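Local structure of aminotransferase TlmJ (Streptoalloteichus hindustanus, 5UID) at residues K127-L141 against V153-V167. The protein is probably a pyridoxal 5'-phosphate-dependent aminotransferase of the DegT/DnrJ/EryC1 family, transferring amino groups in natural product biosynthesis. Numbering follows the deposited sequence.
Sequences KAVVVLHYGGYPGDL and VPLVEDSACAVASQV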
ATOM      1  N   LYS A 127     -24.535 -10.144  -4.175  1.00 28.73           N
ATOM      2  CA  LYS A 127     -23.527 -10.438  -5.183  1.00 39.06           C
ATOM      3  C   LYS A 127     -22.270 -11.081  -4.617  1.00 39.36           C
ATOM      4  O   LYS A 127     -21.433 -11.547  -5.397  1.00 44.43           O
ATOM      5  CB  LYS A 127     -23.140  -9.158  -5.939  1.00 32.35           C
ATOM      6  CG  LYS A 127     -24.288  -8.530  -6.712  1.00 33.22           C
ATOM      7  CD  LYS A 127     -24.853  -9.482  -7.753  1.00 35.10           C
ATOM      8  CE  LYS A 127     -25.979  -8.823  -8.539  1.00 38.73           C
ATOM      9  NZ  LYS A 127     -26.504  -9.710  -9.613  1.00 41.96           N
ATOM     10  N   ALA A 128     -22.113 -11.122  -3.298  1.00 35.56           N
ATOM     11  CA  ALA A 128     -20.949 -11.746  -2.687  1.00 32.76           C
ATOM     12  C   ALA A 128     -21.222 -11.952  -1.205  1.00 31.14           C
ATOM     13  O   ALA A 128     -22.111 -11.323  -0.625  1.00 29.66           O
ATOM     14  CB  ALA A 128     -19.681 -10.907  -2.884  1.00 23.76           C
ATOM     15  N   VAL A 129     -20.448 -12.849  -0.607  1.00 32.54           N
ATOM     16  CA  VAL A 129     -20.452 -13.074   0.832  1.00 30.58           C
ATOM     17  C   VAL A 129     -19.008 -13.018   1.311  1.00 35.47           C
ATOM     18  O   VAL A 129     -18.128 -13.650   0.715  1.00 38.15           O
ATOM     19  CB  VAL A 129     -21.100 -14.420   1.205  1.00 30.59           C
ATOM     20  CG1 VAL A 129     -20.948 -14.691   2.696  1.00 32.09           C
ATOM     21  CG2 VAL A 129     -22.569 -14.432   0.810  1.00 34.17           C
ATOM     22  N   VAL A 130     -18.763 -12.251   2.370  1.00 30.74           N
ATOM     23  CA  VAL A 130     -17.440 -12.133   2.971  1.00 30.82           C
ATOM     24  C   VAL A 130     -17.518 -12.680   4.386  1.00 32.00           C
ATOM     25  O   VAL A 130     -18.417 -12.312   5.150  1.00 36.68           O
ATOM     26  CB  VAL A 130     -16.935 -10.677   2.975  1.00 30.30           C
ATOM     27  CG1 VAL A 130     -15.537 -10.601   3.578  1.00 30.48           C
ATOM     28  CG2 VAL A 130     -16.941 -10.112   1.566  1.00 30.46           C
ATOM     29  N   VAL A 131     -16.587 -13.564   4.729  1.00 25.44           N
ATOM     30  CA  VAL A 131     -16.526 -14.152   6.058  1.00 24.98           C
ATOM     31  C   VAL A 131     -15.070 -14.181   6.506  1.00 27.71           C
ATOM     32  O   VAL A 131     -14.148 -14.207   5.685  1.00 26.32           O
ATOM     33  CB  VAL A 131     -17.153 -15.567   6.078  1.00 37.89           C
ATOM     34  CG1 VAL A 131     -16.220 -16.585   5.432  1.00 34.55           C
ATOM     35  CG2 VAL A 131     -17.517 -15.980   7.491  1.00 49.74           C
ATOM     36  N   LEU A 132     -14.865 -14.139   7.817  1.00 25.28           N
ATOM     37  CA  LEU A 132     -13.555 -14.362   8.409  1.00 25.43           C
ATOM     38  C   LEU A 132     -13.607 -15.616   9.277  1.00 25.75           C
ATOM     39  O   LEU A 132     -14.642 -16.278   9.394  1.00 27.12           O
ATOM     40  CB  LEU A 132     -13.086 -13.138   9.206  1.00 25.32           C
ATOM     41  CG  LEU A 132     -13.974 -12.480  10.266  1.00 31.51           C
ATOM     42  CD1 LEU A 132     -13.980 -13.253  11.582  1.00 25.60           C
ATOM     43  CD2 LEU A 132     -13.519 -11.043  10.492  1.00 32.08           C
ATOM     44  N   HIS A 133     -12.470 -15.943   9.879  1.00 29.47           N
ATOM     45  CA  HIS A 133     -12.319 -17.130  10.716  1.00 28.75           C
ATOM     46  C   HIS A 133     -11.890 -16.640  12.095  1.00 27.12           C
ATOM     47  O   HIS A 133     -10.695 -16.584  12.391  1.00 23.09           O
ATOM     48  CB  HIS A 133     -11.304 -18.101  10.112  1.00 29.89           C
ATOM     49  CG  HIS A 133     -11.398 -18.225   8.623  1.00 30.33           C
ATOM     50  ND1 HIS A 133     -10.614 -17.485   7.764  1.00 30.24           N
ATOM     51  CD2 HIS A 133     -12.190 -18.997   7.841  1.00 28.91           C
ATOM     52  CE1 HIS A 133     -10.914 -17.798   6.517  1.00 31.68           C
ATOM     53  NE2 HIS A 133     -11.868 -18.713   6.535  1.00 30.84           N
ATOM     54  N   TYR A 134     -12.870 -16.299  12.934  1.00 25.86           N
ATOM     55  CA  TYR A 134     -12.592 -15.522  14.137  1.00 28.89           C
ATOM     56  C   TYR A 134     -11.560 -16.210  15.017  1.00 29.88           C
ATOM     57  O   TYR A 134     -11.732 -17.368  15.413  1.00 28.24           O
ATOM     58  CB  TYR A 134     -13.872 -15.271  14.931  1.00 24.92           C
ATOM     59  CG  TYR A 134     -13.633 -14.318  16.080  1.00 24.58           C
ATOM     60  CD1 TYR A 134     -13.715 -12.945  15.895  1.00 22.62           C
ATOM     61  CD2 TYR A 134     -13.286 -14.790  17.341  1.00 27.34           C
ATOM     62  CE1 TYR A 134     -13.479 -12.069  16.940  1.00 23.17           C
ATOM     63  CE2 TYR A 134     -13.048 -13.922  18.390  1.00 27.88           C
ATOM     64  CZ  TYR A 134     -13.146 -12.562  18.182  1.00 24.05           C
ATOM     65  OH  TYR A 134     -12.911 -11.697  19.225  1.00 27.40           O
ATOM     66  N   GLY A 135     -10.485 -15.483  15.320  1.00 21.75           N
ATOM     67  CA  GLY A 135      -9.427 -15.975  16.174  1.00 28.05           C
ATOM     68  C   GLY A 135      -8.600 -17.099  15.600  1.00 22.53           C
ATOM     69  O   GLY A 135      -7.706 -17.600  16.293  1.00 26.82           O
ATOM     70  N   GLY A 136      -8.850 -17.498  14.354  1.00 24.78           N
ATOM     71  CA  GLY A 136      -8.240 -18.666  13.765  1.00 23.79           C
ATOM     72  C   GLY A 136      -9.167 -19.857  13.656  1.00 28.93           C
ATOM     73  O   GLY A 136      -8.873 -20.788  12.897  1.00 28.49           O
ATOM     74  N   TYR A 137     -10.268 -19.854  14.398  1.00 33.21           N
ATOM     75  CA  TYR A 137     -11.275 -20.902  14.280  1.00 29.94           C
ATOM     76  C   TYR A 137     -11.960 -20.791  12.927  1.00 33.15           C
ATOM     77  O   TYR A 137     -12.519 -19.731  12.613  1.00 29.46           O
ATOM     78  CB  TYR A 137     -12.312 -20.784  15.392  1.00 29.34           C
ATOM     79  CG  TYR A 137     -11.916 -21.384  16.723  1.00 29.35           C
ATOM     80  CD1 TYR A 137     -10.664 -21.151  17.274  1.00 25.33           C
ATOM     81  CD2 TYR A 137     -12.817 -22.162  17.442  1.00 26.65           C
ATOM     82  CE1 TYR A 137     -10.309 -21.695  18.499  1.00 26.38           C
ATOM     83  CE2 TYR A 137     -12.473 -22.706  18.664  1.00 36.87           C
ATOM     84  CZ  TYR A 137     -11.219 -22.471  19.190  1.00 37.35           C
ATOM     85  OH  TYR A 137     -10.877 -23.016  20.410  1.00 33.40           O
ATOM     86  N   PRO A 138     -11.945 -21.835  12.097  1.00 31.94           N
ATOM     87  CA  PRO A 138     -12.646 -21.747  10.807  1.00 31.03           C
ATOM     88  C   PRO A 138     -14.148 -21.576  10.940  1.00 34.20           C
ATOM     89  O   PRO A 138     -14.768 -20.950  10.071  1.00 34.73           O
ATOM     90  CB  PRO A 138     -12.285 -23.069  10.123  1.00 28.60           C
ATOM     91  CG  PRO A 138     -11.013 -23.506  10.782  1.00 30.24           C
ATOM     92  CD  PRO A 138     -11.132 -23.058  12.207  1.00 26.59           C
ATOM     93  N   GLY A 139     -14.755 -22.114  11.993  1.00 29.67           N
ATOM     94  CA  GLY A 139     -16.182 -21.931  12.190  1.00 31.75           C
ATOM     95  C   GLY A 139     -17.010 -22.799  11.255  1.00 32.68           C
ATOM     96  O   GLY A 139     -16.641 -23.924  10.914  1.00 30.33           O
ATOM     97  N   ASP A 140     -18.148 -22.254  10.835  1.00 35.04           N
ATOM     98  CA  ASP A 140     -19.065 -22.939   9.923  1.00 33.39           C
ATOM     99  C   ASP A 140     -18.679 -22.738   8.463  1.00 38.27           C
ATOM    100  O   ASP A 140     -19.548 -22.644   7.590  1.00 28.73           O
ATOM    101  CB  ASP A 140     -20.491 -22.459  10.177  1.00 34.34           C
ATOM    102  CG  ASP A 140     -21.525 -23.527   9.883  1.00 40.05           C
ATOM    103  OD1 ASP A 140     -21.145 -24.713   9.805  1.00 38.68           O
ATOM    104  OD2 ASP A 140     -22.715 -23.179   9.730  1.00 43.17           O
ATOM    105  N   LEU A 141     -17.375 -22.683   8.178  1.00 37.25           N
ATOM    106  CA  LEU A 141     -16.902 -22.304   6.849  1.00 33.41           C
ATOM    107  C   LEU A 141     -17.402 -23.259   5.771  1.00 34.58           C
ATOM    108  O   LEU A 141     -17.767 -22.822   4.673  1.00 31.75           O
ATOM    109  CB  LEU A 141     -15.374 -22.246   6.840  1.00 33.99           C
ATOM    110  CG  LEU A 141     -14.714 -21.977   5.484  1.00 34.41           C
ATOM    111  CD1 LEU A 141     -15.153 -20.633   4.918  1.00 32.61           C
ATOM    112  CD2 LEU A 141     -13.201 -22.045   5.606  1.00 33.89           C
ATOM    113  N   VAL A 153     -23.529 -17.625  -5.270  1.00 44.07           N
ATOM    114  CA  VAL A 153     -22.991 -16.368  -4.757  1.00 37.96           C
ATOM    115  C   VAL A 153     -21.496 -16.551  -4.502  1.00 38.87           C
ATOM    116  O   VAL A 153     -21.115 -17.508  -3.814  1.00 40.53           O
ATOM    117  CB  VAL A 153     -23.713 -15.933  -3.470  1.00 32.42           C
ATOM    118  CG1 VAL A 153     -23.018 -14.738  -2.846  1.00 30.40           C
ATOM    119  CG2 VAL A 153     -25.175 -15.610  -3.774  1.00 36.61           C
ATOM    120  N   PRO A 154     -20.639 -15.684  -5.036  1.00 34.97           N
ATOM    121  CA  PRO A 154     -19.204 -15.801  -4.750  1.00 31.81           C
ATOM    122  C   PRO A 154     -18.915 -15.588  -3.270  1.00 34.99           C
ATOM    123  O   PRO A 154     -19.498 -14.717  -2.621  1.00 32.57           O
ATOM    124  CB  PRO A 154     -18.578 -14.698  -5.612  1.00 28.55           C
ATOM    125  CG  PRO A 154     -19.590 -14.421  -6.677  1.00 36.84           C
ATOM    126  CD  PRO A 154     -20.922 -14.635  -6.028  1.00 38.04           C
ATOM    127  N   LEU A 155     -18.002 -16.397  -2.740  1.00 35.65           N
ATOM    128  CA  LEU A 155     -17.610 -16.336  -1.338  1.00 33.79           C
ATOM    129  C   LEU A 155     -16.180 -15.823  -1.238  1.00 38.82           C
ATOM    130  O   LEU A 155     -15.267 -16.395  -1.845  1.00 36.17           O
ATOM    131  CB  LEU A 155     -17.731 -17.708  -0.676  1.00 33.19           C
ATOM    132  CG  LEU A 155     -17.223 -17.773   0.762  1.00 30.80           C
ATOM    133  CD1 LEU A 155     -18.034 -16.851   1.656  1.00 25.50           C
ATOM    134  CD2 LEU A 155     -17.259 -19.204   1.280  1.00 35.67           C
ATOM    135  N   VAL A 156     -15.989 -14.753  -0.472  1.00 32.54           N
ATOM    136  CA  VAL A 156     -14.676 -14.175  -0.219  1.00 26.00           C
ATOM    137  C   VAL A 156     -14.303 -14.464   1.228  1.00 27.68           C
ATOM    138  O   VAL A 156     -15.083 -14.187   2.146  1.00 24.26           O
ATOM    139  CB  VAL A 156     -14.659 -12.662  -0.500  1.00 29.76           C
ATOM    140  CG1 VAL A 156     -13.276 -12.089  -0.227  1.00 25.62           C
ATOM    141  CG2 VAL A 156     -15.079 -12.385  -1.936  1.00 28.52           C
ATOM    142  N   GLU A 157     -13.115 -15.024   1.430  1.00 26.16           N
ATOM    143  CA  GLU A 157     -12.627 -15.376   2.758  1.00 30.91           C
ATOM    144  C   GLU A 157     -11.580 -14.360   3.196  1.00 31.01           C
ATOM    145  O   GLU A 157     -10.470 -14.330   2.654  1.00 26.46           O
ATOM    146  CB  GLU A 157     -12.040 -16.784   2.768  1.00 26.16           C
ATOM    147  CG  GLU A 157     -13.064 -17.897   2.839  1.00 30.14           C
ATOM    148  CD  GLU A 157     -12.404 -19.257   2.854  1.00 31.68           C
ATOM    149  OE1 GLU A 157     -12.329 -19.896   1.782  1.00 30.32           O
ATOM    150  OE2 GLU A 157     -11.930 -19.671   3.934  1.00 29.95           O
ATOM    151  N   ASP A 158     -11.932 -13.533   4.176  1.00 27.64           N
ATOM    152  CA  ASP A 158     -10.941 -12.709   4.864  1.00 32.91           C
ATOM    153  C   ASP A 158     -10.224 -13.633   5.841  1.00 27.09           C
ATOM    154  O   ASP A 158     -10.672 -13.860   6.965  1.00 27.91           O
ATOM    155  CB  ASP A 158     -11.599 -11.523   5.564  1.00 26.76           C
ATOM    156  CG  ASP A 158     -10.586 -10.575   6.195  1.00 28.73           C
ATOM    157  OD1 ASP A 158      -9.386 -10.921   6.252  1.00 27.35           O
ATOM    158  OD2 ASP A 158     -10.990  -9.474   6.636  1.00 25.51           O
ATOM    159  N   SER A 159      -9.094 -14.182   5.396  1.00 20.61           N
ATOM    160  CA  SER A 159      -8.333 -15.159   6.161  1.00 23.09           C
ATOM    161  C   SER A 159      -7.225 -14.527   7.002  1.00 25.87           C
ATOM    162  O   SER A 159      -6.254 -15.213   7.347  1.00 29.71           O
ATOM    163  CB  SER A 159      -7.740 -16.207   5.218  1.00 25.21           C
ATOM    164  OG  SER A 159      -8.731 -16.683   4.323  1.00 30.78           O
ATOM    165  N   ALA A 160      -7.352 -13.245   7.353  1.00 25.36           N
ATOM    166  CA  ALA A 160      -6.288 -12.582   8.103  1.00 26.86           C
ATOM    167  C   ALA A 160      -6.102 -13.189   9.490  1.00 29.92           C
ATOM    168  O   ALA A 160      -5.002 -13.125  10.049  1.00 32.08           O
ATOM    169  CB  ALA A 160      -6.574 -11.085   8.208  1.00 23.46           C
ATOM    170  N   CYS A 161      -7.154 -13.782  10.059  1.00 23.40           N
ATOM    171  CA  CYS A 161      -7.048 -14.444  11.353  1.00 23.93           C
ATOM    172  C   CYS A 161      -6.535 -15.876  11.257  1.00 28.13           C
ATOM    173  O   CYS A 161      -6.201 -16.465  12.292  1.00 24.33           O
ATOM    174  CB  CYS A 161      -8.407 -14.472  12.062  1.00 26.97           C
ATOM    175  SG  CYS A 161      -9.243 -12.890  12.255  1.00 30.22           S
ATOM    176  N   ALA A 162      -6.466 -16.452  10.057  1.00 27.47           N
ATOM    177  CA  ALA A 162      -6.310 -17.896   9.898  1.00 30.69           C
ATOM    178  C   ALA A 162      -5.244 -18.208   8.846  1.00 31.90           C
ATOM    179  O   ALA A 162      -5.492 -18.908   7.865  1.00 29.60           O
ATOM    180  CB  ALA A 162      -7.650 -18.524   9.527  1.00 20.26           C
ATOM    181  N   VAL A 163      -4.030 -17.698   9.066  1.00 28.60           N
ATOM    182  CA  VAL A 163      -2.959 -17.914   8.100  1.00 24.82           C
ATOM    183  C   VAL A 163      -2.499 -19.368   8.074  1.00 27.18           C
ATOM    184  O   VAL A 163      -1.915 -19.811   7.078  1.00 32.23           O
ATOM    185  CB  VAL A 163      -1.780 -16.964   8.392  1.00 25.88           C
ATOM    186  CG1 VAL A 163      -0.978 -17.451   9.596  1.00 21.26           C
ATOM    187  CG2 VAL A 163      -0.891 -16.811   7.162  1.00 21.85           C
ATOM    188  N   ALA A 164      -2.755 -20.133   9.142  1.00 26.23           N
ATOM    189  CA  ALA A 164      -2.364 -21.537   9.201  1.00 26.77           C
ATOM    190  C   ALA A 164      -3.523 -22.460   9.564  1.00 31.64           C
ATOM    191  O   ALA A 164      -3.296 -23.645   9.828  1.00 29.77           O
ATOM    192  CB  ALA A 164      -1.217 -21.739  10.201  1.00 23.81           C
ATOM    193  N   SER A 165      -4.753 -21.954   9.578  1.00 32.80           N
ATOM    194  CA  SER A 165      -5.900 -22.757   9.971  1.00 30.83           C
ATOM    195  C   SER A 165      -6.361 -23.643   8.821  1.00 34.01           C
ATOM    196  O   SER A 165      -6.239 -23.289   7.645  1.00 32.44           O
ATOM    197  CB  SER A 165      -7.046 -21.856  10.429  1.00 28.48           C
ATOM    198  OG  SER A 165      -6.589 -20.921  11.391  1.00 27.71           O
ATOM    199  N   GLN A 166      -6.896 -24.811   9.173  1.00 34.01           N
ATOM    200  CA  GLN A 166      -7.326 -25.790   8.186  1.00 34.49           C
ATOM    201  C   GLN A 166      -8.614 -26.463   8.640  1.00 32.44           C
ATOM    202  O   GLN A 166      -8.925 -26.525   9.832  1.00 29.29           O
ATOM    203  CB  GLN A 166      -6.252 -26.860   7.936  1.00 41.11           C
ATOM    204  CG  GLN A 166      -4.982 -26.345   7.278  1.00 45.07           C
ATOM    205  CD  GLN A 166      -3.954 -27.437   7.065  1.00 48.82           C
ATOM    206  OE1 GLN A 166      -4.111 -28.555   7.554  1.00 49.43           O
ATOM    207  NE2 GLN A 166      -2.895 -27.120   6.329  1.00 53.53           N
ATOM    208  N   VAL A 167      -9.361 -26.965   7.659  1.00 32.82           N
ATOM    209  CA  VAL A 167     -10.510 -27.836   7.879  1.00 32.70           C
ATOM    210  C   VAL A 167     -10.288 -29.092   7.057  1.00 32.04           C
ATOM    211  O   VAL A 167     -10.241 -29.023   5.823  1.00 32.48           O
ATOM    212  CB  VAL A 167     -11.839 -27.174   7.483  1.00 35.43           C
ATOM    213  CG1 VAL A 167     -12.976 -28.172   7.607  1.00 33.46           C
ATOM    214  CG2 VAL A 167     -12.102 -25.976   8.346  1.00 38.11           C
TER
HETATM  215  O   HOH W   1      -9.769 -14.924   9.207  1.00 21.91           O
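Val129 and Val131 pair in parallel with the strand 155-158, each giving its N-H to one carbonyl (Pro154, Val156) and its own C=O to the next N-H along (Val156, Asp158); the axes of the two short strands are inclined by 25°. The straightest of these four bonds runs from Val156 N to Val129 O, 2.7 Å. On one face, Leu155 crosses Val129 obliquely and sets CD1 3.8 Å from Val129 CG1, under helix 141-151, the connection of this beta-alpha-beta crossover. On the other, Val130 and Val156 lie side by side, both touching Met69 of helix 61-72.

The polar contacts begin with His133, which follows strand 126-132, and Glu157, within strand 155-158. His133, its CG swung beside its own backbone N (chi1 -40°), presents NE2 to Glu157 OE2 at 2.8 Å, nearly in the ring plane and on the anti lone pair, with ring and carboxylate planes 73° apart. Gly173 N also binds that oxygen, Gly176 N holds OE1, and Leu141 CD2 packs 3.2 Å from OE2. Ala162 CB lies obliquely against the ring, 3.6 Å from ND1. A water ties His133 N and Cys161 N to Asp158 O, linking the two segments beyond the last of these backbone bonds. Farther along, Ser165 OG donates in the carbonyl plane to Gly136 O (2.7 Å), and Pro138 CB presses on Val167 CG2 at 3.4 Å.

With both its oxygens gripped by N-H donors, the buried Glu157 is probably stabilised as a carboxylate; it probably helps to fix the tilt of the imidazole and joins the loop after strand 126-132 to its neighbour in the central sheet.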